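Local structure of porin (Acinetobacter baumannii AB307-0294, 5DL7) at residues F343-A348 with D366-D371; V280-M285 with Y320-E325; S83-Y88 with N100-Y105. The protein forms a calcium-binding outer-membrane beta-barrel that probably acts as a porin for small solutes, possibly including vanillate. One frame throughout, in Å; residues are numbered along the deposited sequence.

Contact 1. Residues F343-A348 with D366-D371; sequences FMTRYA and DSLEFD. With C8E ((hydroxyethyloxy)tri(ethyloxy)octane), chain F; C8E ((hydroxyethyloxy)tri(ethyloxy)octane), chain H.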
# COMPACT_ATOMS: atom_id res chain seq x y z
N PHE A 343 -0.78 -11.98 15.97
CA PHE A 343 -1.28 -12.98 15.01
C PHE A 343 -2.50 -12.41 14.34
O PHE A 343 -3.36 -11.84 14.96
CB PHE A 343 -1.64 -14.29 15.73
CG PHE A 343 -2.35 -15.28 14.88
CD1 PHE A 343 -1.64 -16.03 13.96
CD2 PHE A 343 -3.67 -15.46 14.98
CE1 PHE A 343 -2.27 -17.00 13.13
CE2 PHE A 343 -4.29 -16.42 14.19
CZ PHE A 343 -3.58 -17.16 13.28
N MET A 344 -2.61 -12.66 13.01
CA MET A 344 -3.78 -12.40 12.24
C MET A 344 -3.98 -13.56 11.27
O MET A 344 -3.11 -14.07 10.68
CB MET A 344 -3.79 -11.03 11.48
CG MET A 344 -5.08 -10.60 10.89
SD MET A 344 -5.03 -11.22 9.18
CE MET A 344 -3.72 -10.10 8.25
N THR A 345 -5.21 -13.82 11.08
CA THR A 345 -5.74 -14.68 9.92
C THR A 345 -7.02 -14.07 9.37
O THR A 345 -7.81 -13.50 10.05
CB THR A 345 -5.96 -16.18 10.30
OG1 THR A 345 -6.33 -17.02 9.21
CG2 THR A 345 -7.00 -16.38 11.43
N ARG A 346 -7.23 -14.23 8.06
CA ARG A 346 -8.33 -13.67 7.38
C ARG A 346 -8.66 -14.40 6.13
O ARG A 346 -7.74 -15.12 5.62
CB ARG A 346 -8.02 -12.23 7.06
CG ARG A 346 -6.85 -11.99 6.17
CD ARG A 346 -6.68 -10.44 5.95
NE ARG A 346 -5.47 -10.19 5.17
CZ ARG A 346 -5.15 -9.01 4.70
NH1 ARG A 346 -5.86 -7.87 4.98
NH2 ARG A 346 -3.98 -8.91 4.03
N TYR A 347 -9.89 -14.40 5.72
CA TYR A 347 -10.32 -15.08 4.51
C TYR A 347 -11.16 -14.01 3.74
O TYR A 347 -12.03 -13.37 4.34
CB TYR A 347 -11.18 -16.24 4.85
CG TYR A 347 -11.82 -16.91 3.61
CD1 TYR A 347 -11.06 -17.72 2.71
CD2 TYR A 347 -13.20 -16.75 3.31
CE1 TYR A 347 -11.66 -18.32 1.59
CE2 TYR A 347 -13.78 -17.37 2.20
CZ TYR A 347 -13.03 -18.10 1.34
OH TYR A 347 -13.60 -18.70 0.26
N ALA A 348 -11.03 -14.01 2.47
CA ALA A 348 -11.93 -13.25 1.59
C ALA A 348 -12.39 -14.06 0.37
O ALA A 348 -11.55 -14.83 -0.15
CB ALA A 348 -11.22 -11.98 1.11
N ASP A 366 -10.56 -16.38 -4.18
CA ASP A 366 -10.56 -16.41 -2.70
C ASP A 366 -9.17 -16.50 -2.16
O ASP A 366 -8.24 -16.95 -2.84
CB ASP A 366 -11.54 -17.37 -2.08
CG ASP A 366 -11.19 -18.85 -2.17
OD1 ASP A 366 -10.24 -19.25 -2.88
OD2 ASP A 366 -11.90 -19.69 -1.49
N SER A 367 -9.01 -16.02 -0.94
CA SER A 367 -7.71 -16.05 -0.23
C SER A 367 -7.90 -16.42 1.22
O SER A 367 -8.74 -15.78 1.89
CB SER A 367 -7.15 -14.61 -0.19
OG SER A 367 -6.74 -14.09 -1.43
N LEU A 368 -7.07 -17.31 1.67
CA LEU A 368 -6.89 -17.59 3.13
C LEU A 368 -5.48 -17.13 3.49
O LEU A 368 -4.54 -17.65 2.93
CB LEU A 368 -7.13 -19.07 3.52
CG LEU A 368 -6.95 -19.40 5.02
CD1 LEU A 368 -8.02 -18.56 5.85
CD2 LEU A 368 -7.16 -20.89 5.09
N GLU A 369 -5.37 -16.21 4.41
CA GLU A 369 -4.10 -15.70 4.86
C GLU A 369 -3.83 -15.85 6.35
O GLU A 369 -4.71 -15.86 7.17
CB GLU A 369 -3.91 -14.21 4.64
CG GLU A 369 -4.16 -13.84 3.16
CD GLU A 369 -3.76 -12.36 2.87
OE1 GLU A 369 -3.41 -11.58 3.75
OE2 GLU A 369 -3.88 -12.04 1.62
N PHE A 370 -2.56 -15.99 6.64
CA PHE A 370 -1.94 -16.03 8.00
C PHE A 370 -0.81 -15.05 8.11
O PHE A 370 -0.07 -14.91 7.17
CB PHE A 370 -1.40 -17.40 8.35
CG PHE A 370 -2.44 -18.41 8.36
CD1 PHE A 370 -3.21 -18.56 9.52
CD2 PHE A 370 -2.76 -19.18 7.23
CE1 PHE A 370 -4.27 -19.50 9.64
CE2 PHE A 370 -3.81 -20.15 7.32
CZ PHE A 370 -4.59 -20.26 8.51
N ASP A 371 -0.73 -14.31 9.25
CA ASP A 371 0.25 -13.26 9.46
C ASP A 371 0.69 -13.38 10.91
O ASP A 371 -0.12 -13.18 11.76
CB ASP A 371 -0.43 -11.94 9.16
CG ASP A 371 0.43 -10.72 9.25
OD1 ASP A 371 1.61 -10.74 9.60
OD2 ASP A 371 -0.03 -9.62 8.75
C1 C8E F . 4.29 -18.73 19.94
C2 C8E F . 2.77 -18.67 19.74
C3 C8E F . 2.32 -18.41 18.28
C4 C8E F . 0.79 -18.51 18.25
C5 C8E F . 0.10 -18.29 16.93
C6 C8E F . -1.31 -18.78 16.85
C7 C8E F . -2.19 -17.89 17.60
C8 C8E F . -3.56 -18.28 17.38
O9 C8E F . -3.83 -17.27 18.32
C10 C8E F . -4.93 -16.84 19.10
C11 C8E F . -4.30 -16.87 20.43
O12 C8E F . -5.00 -16.39 21.60
C13 C8E F . -5.49 -17.38 22.59
C14 C8E F . -5.60 -16.80 24.01
O15 C8E F . -6.95 -16.77 24.60
C16 C8E F . -7.08 -15.88 25.74
C17 C8E F . -8.56 -15.67 26.18
O18 C8E F . -9.27 -14.41 26.04
C19 C8E F . -8.72 -13.21 26.68
C20 C8E F . -7.20 -13.05 26.40
O21 C8E F . -6.55 -11.79 26.27
C1 C8E H . -9.70 -17.22 8.68
C2 C8E H . -10.57 -16.32 9.44
C3 C8E H . -10.91 -16.97 10.73
C4 C8E H . -12.06 -16.25 11.37
C5 C8E H . -12.30 -16.48 12.82
C6 C8E H . -13.72 -16.50 13.35
C7 C8E H . -13.81 -15.97 14.79
C8 C8E H . -15.03 -16.33 15.70
O9 C8E H . -14.74 -15.71 16.99
C10 C8E H . -15.55 -15.90 18.16
C11 C8E H . -14.68 -15.82 19.43
O12 C8E H . -13.59 -14.85 19.32
C13 C8E H . -12.80 -14.63 20.50
C14 C8E H . -13.55 -13.78 21.53
O15 C8E H . -12.75 -13.59 22.69
C16 C8E H . -13.39 -13.96 23.96
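R346 and E369 meet as side-by-side chains on the more buried face of this antiparallel pair, where M344, A348, S367 and D371 also lie. The arginine is extended from CG to NE, and two of its nitrogens converge on one oxygen: R346 NH2 lies 2.7 Å and R346 NE 2.9 Å from E369 OE1. That oxygen sits in the guanidinium plane, although the carboxylate is turned 72° from it and NE arrives from above the carboxylate plane. The other ends of the salt bridge are held as well, R346 NH1 by D306 and E369 OE2 by the backbone N of M308. M344 CE rests over a guanidinium face, offset toward its rim, and lies 3.8 Å from D371 OD2, whose strongest partner is R387. The segments belong to the hairpin of strands 341-353 and 363-375 in the porin barrel wall, their axes running at 173°; E369 O accepts both R346 N and T345 OG1, from opposite faces of its carbonyl plane. On the other face T345 is buried, while Y347, L368 and F370 are partly exposed. There T345 OG1 covers a face of the F370 ring, 3.3 Å from F370 CE1, while F343 CZ approaches the edge of the same ring. Detergent packs here as well: F343 CD2 lies 3.7 Å from C8 of one molecule, and L368 CD1 3.6 Å from C1 of another. Farther along, Y347 OH bonds across the strands to the anti lone pair of D366 OD2 (2.6 Å), an oxygen also salt-bridged to R394.

Contact 2. Residues V280-M285 with Y320-E325; sequences VSLGYM and YSIRYE. With C8E ((hydroxyethyloxy)tri(ethyloxy)octane), chain I; C8E ((hydroxyethyloxy)tri(ethyloxy)octane), chain H; C8E ((hydroxyethyloxy)tri(ethyloxy)octane), chain F.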
# COMPACT_ATOMS: atom_id res chain seq x y z
N VAL A 280 -12.31 -9.40 16.26
CA VAL A 280 -13.00 -10.14 15.20
C VAL A 280 -13.61 -9.17 14.28
O VAL A 280 -14.41 -8.30 14.71
CB VAL A 280 -14.03 -11.18 15.71
CG1 VAL A 280 -14.76 -11.85 14.52
CG2 VAL A 280 -13.35 -12.23 16.50
N SER A 281 -13.40 -9.32 12.95
CA SER A 281 -13.96 -8.33 12.06
C SER A 281 -14.67 -8.96 10.84
O SER A 281 -14.35 -10.12 10.45
CB SER A 281 -12.91 -7.40 11.48
OG SER A 281 -12.10 -6.79 12.53
N LEU A 282 -15.55 -8.25 10.26
CA LEU A 282 -16.17 -8.66 9.02
C LEU A 282 -15.98 -7.55 8.05
O LEU A 282 -16.09 -6.35 8.33
CB LEU A 282 -17.69 -8.96 9.24
CG LEU A 282 -18.08 -10.02 10.23
CD1 LEU A 282 -19.57 -9.93 10.41
CD2 LEU A 282 -17.67 -11.41 9.65
N GLY A 283 -15.74 -7.93 6.77
CA GLY A 283 -15.46 -7.02 5.70
C GLY A 283 -16.41 -7.24 4.50
O GLY A 283 -16.93 -8.37 4.24
N TYR A 284 -16.75 -6.19 3.77
CA TYR A 284 -17.55 -6.23 2.58
C TYR A 284 -17.02 -5.23 1.59
O TYR A 284 -16.64 -4.09 1.99
CB TYR A 284 -19.04 -5.93 2.81
CG TYR A 284 -19.85 -6.11 1.60
CD1 TYR A 284 -20.04 -7.38 1.07
CD2 TYR A 284 -20.27 -5.09 0.94
CE1 TYR A 284 -20.82 -7.61 -0.09
CE2 TYR A 284 -21.10 -5.28 -0.19
CZ TYR A 284 -21.26 -6.53 -0.73
OH TYR A 284 -22.08 -6.72 -1.91
N MET A 285 -16.98 -5.63 0.30
CA MET A 285 -16.70 -4.69 -0.76
C MET A 285 -17.63 -4.92 -1.91
O MET A 285 -18.01 -6.04 -2.18
CB MET A 285 -15.24 -4.67 -1.25
CG MET A 285 -14.18 -4.72 -0.16
SD MET A 285 -12.56 -4.19 -0.66
CE MET A 285 -12.07 -5.53 -1.77
N TYR A 320 -16.62 -10.68 0.31
CA TYR A 320 -17.01 -11.03 1.72
C TYR A 320 -15.78 -11.45 2.42
O TYR A 320 -15.11 -12.38 2.00
CB TYR A 320 -18.07 -12.17 1.72
CG TYR A 320 -19.22 -11.87 0.82
CD1 TYR A 320 -19.09 -12.19 -0.57
CD2 TYR A 320 -20.40 -11.31 1.26
CE1 TYR A 320 -20.16 -11.97 -1.40
CE2 TYR A 320 -21.51 -11.14 0.37
CZ TYR A 320 -21.31 -11.44 -0.92
OH TYR A 320 -22.32 -11.25 -1.89
N SER A 321 -15.51 -10.91 3.64
CA SER A 321 -14.32 -11.37 4.38
C SER A 321 -14.56 -11.43 5.90
O SER A 321 -15.50 -10.85 6.44
CB SER A 321 -13.11 -10.41 4.13
OG SER A 321 -13.36 -9.20 4.88
N ILE A 322 -13.71 -12.15 6.49
CA ILE A 322 -13.74 -12.30 7.98
C ILE A 322 -12.29 -12.33 8.44
O ILE A 322 -11.41 -12.80 7.75
CB ILE A 322 -14.49 -13.51 8.40
CG1 ILE A 322 -14.61 -13.57 9.94
CG2 ILE A 322 -13.90 -14.82 7.85
CD1 ILE A 322 -15.58 -14.62 10.42
N ARG A 323 -11.99 -11.76 9.62
CA ARG A 323 -10.65 -11.59 10.12
C ARG A 323 -10.63 -11.77 11.57
O ARG A 323 -11.54 -11.36 12.27
CB ARG A 323 -10.23 -10.15 9.80
CG ARG A 323 -8.86 -9.81 10.17
CD ARG A 323 -8.75 -8.27 9.98
NE ARG A 323 -7.44 -7.75 10.56
CZ ARG A 323 -6.41 -7.18 9.85
NH1 ARG A 323 -6.50 -6.97 8.52
NH2 ARG A 323 -5.32 -6.76 10.45
N TYR A 324 -9.57 -12.38 12.04
CA TYR A 324 -9.30 -12.61 13.47
C TYR A 324 -7.91 -12.20 13.79
O TYR A 324 -6.99 -12.51 13.10
CB TYR A 324 -9.49 -14.09 13.88
CG TYR A 324 -9.08 -14.28 15.32
CD1 TYR A 324 -9.80 -13.79 16.39
CD2 TYR A 324 -7.86 -14.83 15.65
CE1 TYR A 324 -9.36 -13.92 17.73
CE2 TYR A 324 -7.43 -14.95 16.93
CZ TYR A 324 -8.18 -14.51 17.98
OH TYR A 324 -7.61 -14.66 19.25
N GLU A 325 -7.74 -11.42 14.85
CA GLU A 325 -6.41 -11.03 15.33
C GLU A 325 -6.33 -11.10 16.87
O GLU A 325 -7.29 -10.83 17.55
CB GLU A 325 -5.86 -9.62 14.83
CG GLU A 325 -6.76 -8.61 14.92
CD GLU A 325 -6.68 -7.57 13.67
OE1 GLU A 325 -5.53 -7.12 13.38
OE2 GLU A 325 -7.82 -7.13 13.26
C1 C8E I . -18.26 -20.59 18.60
C2 C8E I . -17.18 -19.96 17.76
C3 C8E I . -16.39 -21.06 17.07
C4 C8E I . -15.45 -20.51 16.00
C5 C8E I . -14.01 -20.73 16.40
C6 C8E I . -12.97 -19.88 15.80
C7 C8E I . -11.98 -19.42 16.81
C8 C8E I . -10.94 -18.50 16.20
O9 C8E I . -10.69 -17.53 17.25
C10 C8E I . -9.83 -18.12 18.22
C11 C8E I . -9.95 -17.35 19.46
O12 C8E I . -9.27 -17.85 20.66
C13 C8E I . -10.09 -17.15 21.70
C14 C8E I . -9.83 -17.18 23.20
O15 C8E I . -11.11 -17.07 23.99
C1 C8E H . -9.70 -17.22 8.68
C2 C8E H . -10.57 -16.32 9.44
C3 C8E H . -10.91 -16.97 10.73
C4 C8E H . -12.06 -16.25 11.37
C5 C8E H . -12.30 -16.48 12.82
C6 C8E H . -13.72 -16.50 13.35
C7 C8E H . -13.81 -15.97 14.79
C8 C8E H . -15.03 -16.33 15.70
O9 C8E H . -14.74 -15.71 16.99
C10 C8E H . -15.55 -15.90 18.16
C11 C8E H . -14.68 -15.82 19.43
O12 C8E H . -13.59 -14.85 19.32
C13 C8E H . -12.80 -14.63 20.50
C14 C8E H . -13.55 -13.78 21.53
O15 C8E H . -12.75 -13.59 22.69
C16 C8E H . -13.39 -13.96 23.96
C1 C8E F . 4.29 -18.73 19.94
C2 C8E F . 2.77 -18.67 19.74
C3 C8E F . 2.32 -18.41 18.28
C4 C8E F . 0.79 -18.51 18.25
C5 C8E F . 0.10 -18.29 16.93
C6 C8E F . -1.31 -18.78 16.85
C7 C8E F . -2.19 -17.89 17.60
C8 C8E F . -3.56 -18.28 17.38
O9 C8E F . -3.83 -17.27 18.32
C10 C8E F . -4.93 -16.84 19.10
C11 C8E F . -4.30 -16.87 20.43
O12 C8E F . -5.00 -16.39 21.60
C13 C8E F . -5.49 -17.38 22.59
C14 C8E F . -5.60 -16.80 24.01
O15 C8E F . -6.95 -16.77 24.60
C16 C8E F . -7.08 -15.88 25.74
C17 C8E F . -8.56 -15.67 26.18
O18 C8E F . -9.27 -14.41 26.04
C19 C8E F . -8.72 -13.21 26.68
C20 C8E F . -7.20 -13.05 26.40
O21 C8E F . -6.55 -11.79 26.27
O HOH W 1 -10.03 -8.45 13.20
O HOH W 2 -24.13 -8.52 -1.56
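Y284 and Y320 lie side by side at one end of a pair of antiparallel barrel strands, 278-288 and 318-327, whose segment axes run at 159°. The two rings form an edge-to-face pair: the edge of Y284 meets the face of Y320, with the planes 64° apart and Y284 CE1 3.6 Å from Y320 CE2. Different first torsions underlie this, CG being anti to the backbone N in Y284 (chi1 -174°) but anti to the carbonyl carbon in Y320. On the same face of the strands L282 and I322 make a non-hydrogen-bonded pair, where L282 CD2 lies alongside I322 CG1 at 3.8 Å. Farther along, V280 CG2 comes in the plane of the Y324 ring to its edge, 3.9 Å from CD1, while the ether oxygen O9 of a detergent molecule sits over the ring centre. Detergent beside V280, I322 and Y324 is consistent with this being the membrane side of the barrel wall.

The other face carries S281, S321 and R323. S321 OG occupies the crowded position between its backbone N and carbonyl carbon and lies 3.1 Å from G283 CA, a close approach at a residue without a side chain. G283 N bonds instead to S321 O, from above the carbonyl plane. R323 stays extended from CG to NE, and grips E325 side-on: NE bonds to OE2 (2.8 Å) and NH2 to OE1 (3.0 Å), both reaching the carboxylate from above its plane. A water that donates to E325 OE2 is also hydrogen-bonded to S281 OG, linking the strands. At the tyrosine end, where Y284 OH bonds to Q286, a second water donates to Y284 OH at 2.8 Å and lies 3.3 Å from Y320 OH.

Contact 3. Residues S83-Y88 with N100-Y105; sequences SRADDY and NSRDDY. With CA (calcium ion), chain E; CA (calcium ion), chain C.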
# COMPACT_ATOMS: atom_id res chain seq x y z
N SER A 83 22.39 -15.46 -9.57
CA SER A 83 21.74 -15.63 -10.88
C SER A 83 20.55 -16.55 -10.81
O SER A 83 19.76 -16.60 -11.71
CB SER A 83 22.74 -16.27 -11.87
OG SER A 83 23.29 -17.44 -11.28
N ARG A 84 20.44 -17.29 -9.72
CA ARG A 84 19.28 -18.11 -9.49
C ARG A 84 17.90 -17.34 -9.61
O ARG A 84 16.87 -17.90 -10.12
CB ARG A 84 19.45 -18.75 -8.12
CG ARG A 84 18.59 -19.91 -7.78
CD ARG A 84 19.12 -21.21 -8.41
NE ARG A 84 17.93 -22.01 -8.84
CZ ARG A 84 17.03 -21.67 -9.79
NH1 ARG A 84 17.14 -20.54 -10.50
NH2 ARG A 84 16.00 -22.49 -10.07
N ALA A 85 17.93 -16.07 -9.21
CA ALA A 85 16.78 -15.22 -9.21
C ALA A 85 16.16 -15.11 -10.61
O ALA A 85 14.96 -14.89 -10.77
CB ALA A 85 17.23 -13.81 -8.78
N ASP A 86 17.03 -15.28 -11.63
CA ASP A 86 16.65 -15.00 -13.06
C ASP A 86 15.73 -16.05 -13.61
O ASP A 86 15.05 -15.82 -14.61
CB ASP A 86 17.90 -14.93 -13.95
CG ASP A 86 18.93 -13.92 -13.45
OD1 ASP A 86 18.62 -13.03 -12.62
OD2 ASP A 86 20.05 -13.95 -13.91
N ASP A 87 15.62 -17.15 -12.94
CA ASP A 87 14.62 -18.13 -13.41
C ASP A 87 13.20 -18.02 -12.89
O ASP A 87 12.37 -18.93 -13.15
CB ASP A 87 15.08 -19.49 -13.04
CG ASP A 87 16.40 -19.84 -13.66
OD1 ASP A 87 16.52 -19.67 -14.90
OD2 ASP A 87 17.24 -20.33 -12.89
N TYR A 88 12.88 -16.92 -12.20
CA TYR A 88 11.58 -16.73 -11.64
C TYR A 88 10.96 -15.47 -12.13
O TYR A 88 11.62 -14.50 -12.49
CB TYR A 88 11.72 -16.71 -10.08
CG TYR A 88 12.20 -17.97 -9.50
CD1 TYR A 88 11.42 -19.06 -9.51
CD2 TYR A 88 13.49 -18.12 -9.10
CE1 TYR A 88 11.90 -20.27 -9.00
CE2 TYR A 88 14.01 -19.28 -8.68
CZ TYR A 88 13.23 -20.37 -8.63
OH TYR A 88 13.75 -21.54 -8.18
N ASN A 100 14.94 -10.86 -18.03
CA ASN A 100 14.49 -11.41 -16.75
C ASN A 100 15.59 -11.45 -15.69
O ASN A 100 15.30 -11.92 -14.55
CB ASN A 100 13.83 -12.79 -16.87
CG ASN A 100 12.75 -12.97 -15.81
OD1 ASN A 100 11.89 -12.14 -15.73
ND2 ASN A 100 12.84 -14.00 -15.04
N SER A 101 16.82 -11.05 -16.07
CA SER A 101 17.94 -11.04 -15.12
C SER A 101 17.61 -9.88 -14.12
O SER A 101 17.14 -8.78 -14.47
CB SER A 101 19.34 -10.89 -15.82
OG SER A 101 19.25 -9.65 -16.43
N ARG A 102 17.99 -10.15 -12.86
CA ARG A 102 17.92 -9.07 -11.84
C ARG A 102 19.15 -8.18 -11.92
O ARG A 102 20.23 -8.72 -11.99
CB ARG A 102 17.97 -9.73 -10.46
CG ARG A 102 16.54 -10.11 -10.09
CD ARG A 102 15.78 -11.06 -11.01
NE ARG A 102 14.54 -11.54 -10.33
CZ ARG A 102 13.55 -12.23 -10.93
NH1 ARG A 102 13.59 -12.50 -12.25
NH2 ARG A 102 12.50 -12.72 -10.24
N ASP A 103 18.97 -6.90 -11.71
CA ASP A 103 20.06 -6.14 -11.22
C ASP A 103 20.41 -6.54 -9.77
O ASP A 103 19.50 -6.59 -8.97
CB ASP A 103 19.69 -4.69 -11.27
CG ASP A 103 19.58 -4.12 -12.77
OD1 ASP A 103 20.26 -4.73 -13.67
OD2 ASP A 103 18.85 -3.15 -12.96
N ASP A 104 21.66 -6.67 -9.46
CA ASP A 104 22.11 -7.23 -8.20
C ASP A 104 22.24 -6.20 -7.06
O ASP A 104 22.31 -6.61 -5.87
CB ASP A 104 23.34 -8.00 -8.38
CG ASP A 104 23.08 -9.22 -9.27
OD1 ASP A 104 22.01 -9.91 -9.20
OD2 ASP A 104 23.88 -9.45 -10.16
N TYR A 105 22.22 -4.92 -7.44
CA TYR A 105 22.40 -3.81 -6.59
C TYR A 105 21.59 -2.69 -7.15
O TYR A 105 21.51 -2.60 -8.38
CB TYR A 105 23.80 -3.43 -6.34
CG TYR A 105 23.80 -2.17 -5.73
CD1 TYR A 105 23.62 -2.08 -4.35
CD2 TYR A 105 23.94 -0.98 -6.47
CE1 TYR A 105 23.57 -0.85 -3.65
CE2 TYR A 105 23.80 0.27 -5.82
CZ TYR A 105 23.61 0.37 -4.44
OH TYR A 105 23.72 1.56 -3.70
CA CA E . 21.97 -10.46 -11.79
CA CA C . 19.28 -3.08 -15.50
O HOH W 3 20.43 -12.26 -10.88
O HOH W 4 17.12 -2.25 -15.17
O HOH W 5 22.64 -9.17 -13.44
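Y88 O is gripped by three donors from 100-105: R102 NH1 (2.8 Å), N100 ND2 (2.9 Å) and R102 NH2 (3.0 Å). The arginine comes end-on, its guanidinium nearly coplanar with this oxygen, whereas ND2 and NH2 stand above the carbonyl plane. A bend at chi2 (60°) places R102 CD beside A85 CB. R102 NH1 also donates to N100 O at the guanidinium edge, and A85 O lies over the centre of one face, 3.0 Å from R102 CZ, without hydrogen bonding. These partners, with a salt bridge from R102 NE to D48, should fix the group's rotation. N100 ND2 spends its second bond on D86 O, and D86 OD1 accepts R102 N (3.0 Å) from above its carboxylate plane. A calcium-bound water donates to the same OD1, making D86 second-shell to the site in which R102 O lies 2.5 Å from the ion, with both D104 carboxylate oxygens and two waters. D103 binds another calcium ion through both carboxylate oxygens, joined by N97. The contact folds the 3-10 turn 83-87 onto an irregular segment within the connection between barrel strands 66-79 and 105-117, where N79 bonds to D104.

How the contacts relate
From the N terminus, contact 3 comes first, closing an 11-residue loop inside the connection between strands 66-79 and 105-117. Contact 2 then pairs strands 278-288 and 318-327, with 34 residues between its segments. Contact 1 follows, closing the hairpin 341-353/363-375 with 17 residues between its segments. The three are in series; none nests or crosses. Strands 318-327 and 341-353 are neighbours, so contacts 1 and 2, with centres 9 Å apart, form four successive strands of wall, and two detergent molecules touch both. The connection closed by contact 2 supplies D306 and M308, which make polar bonds to contact 1, and F307, which packs on it. Contact 3 stands apart, its centre about 30 and 37 Å from those of contacts 1 and 2.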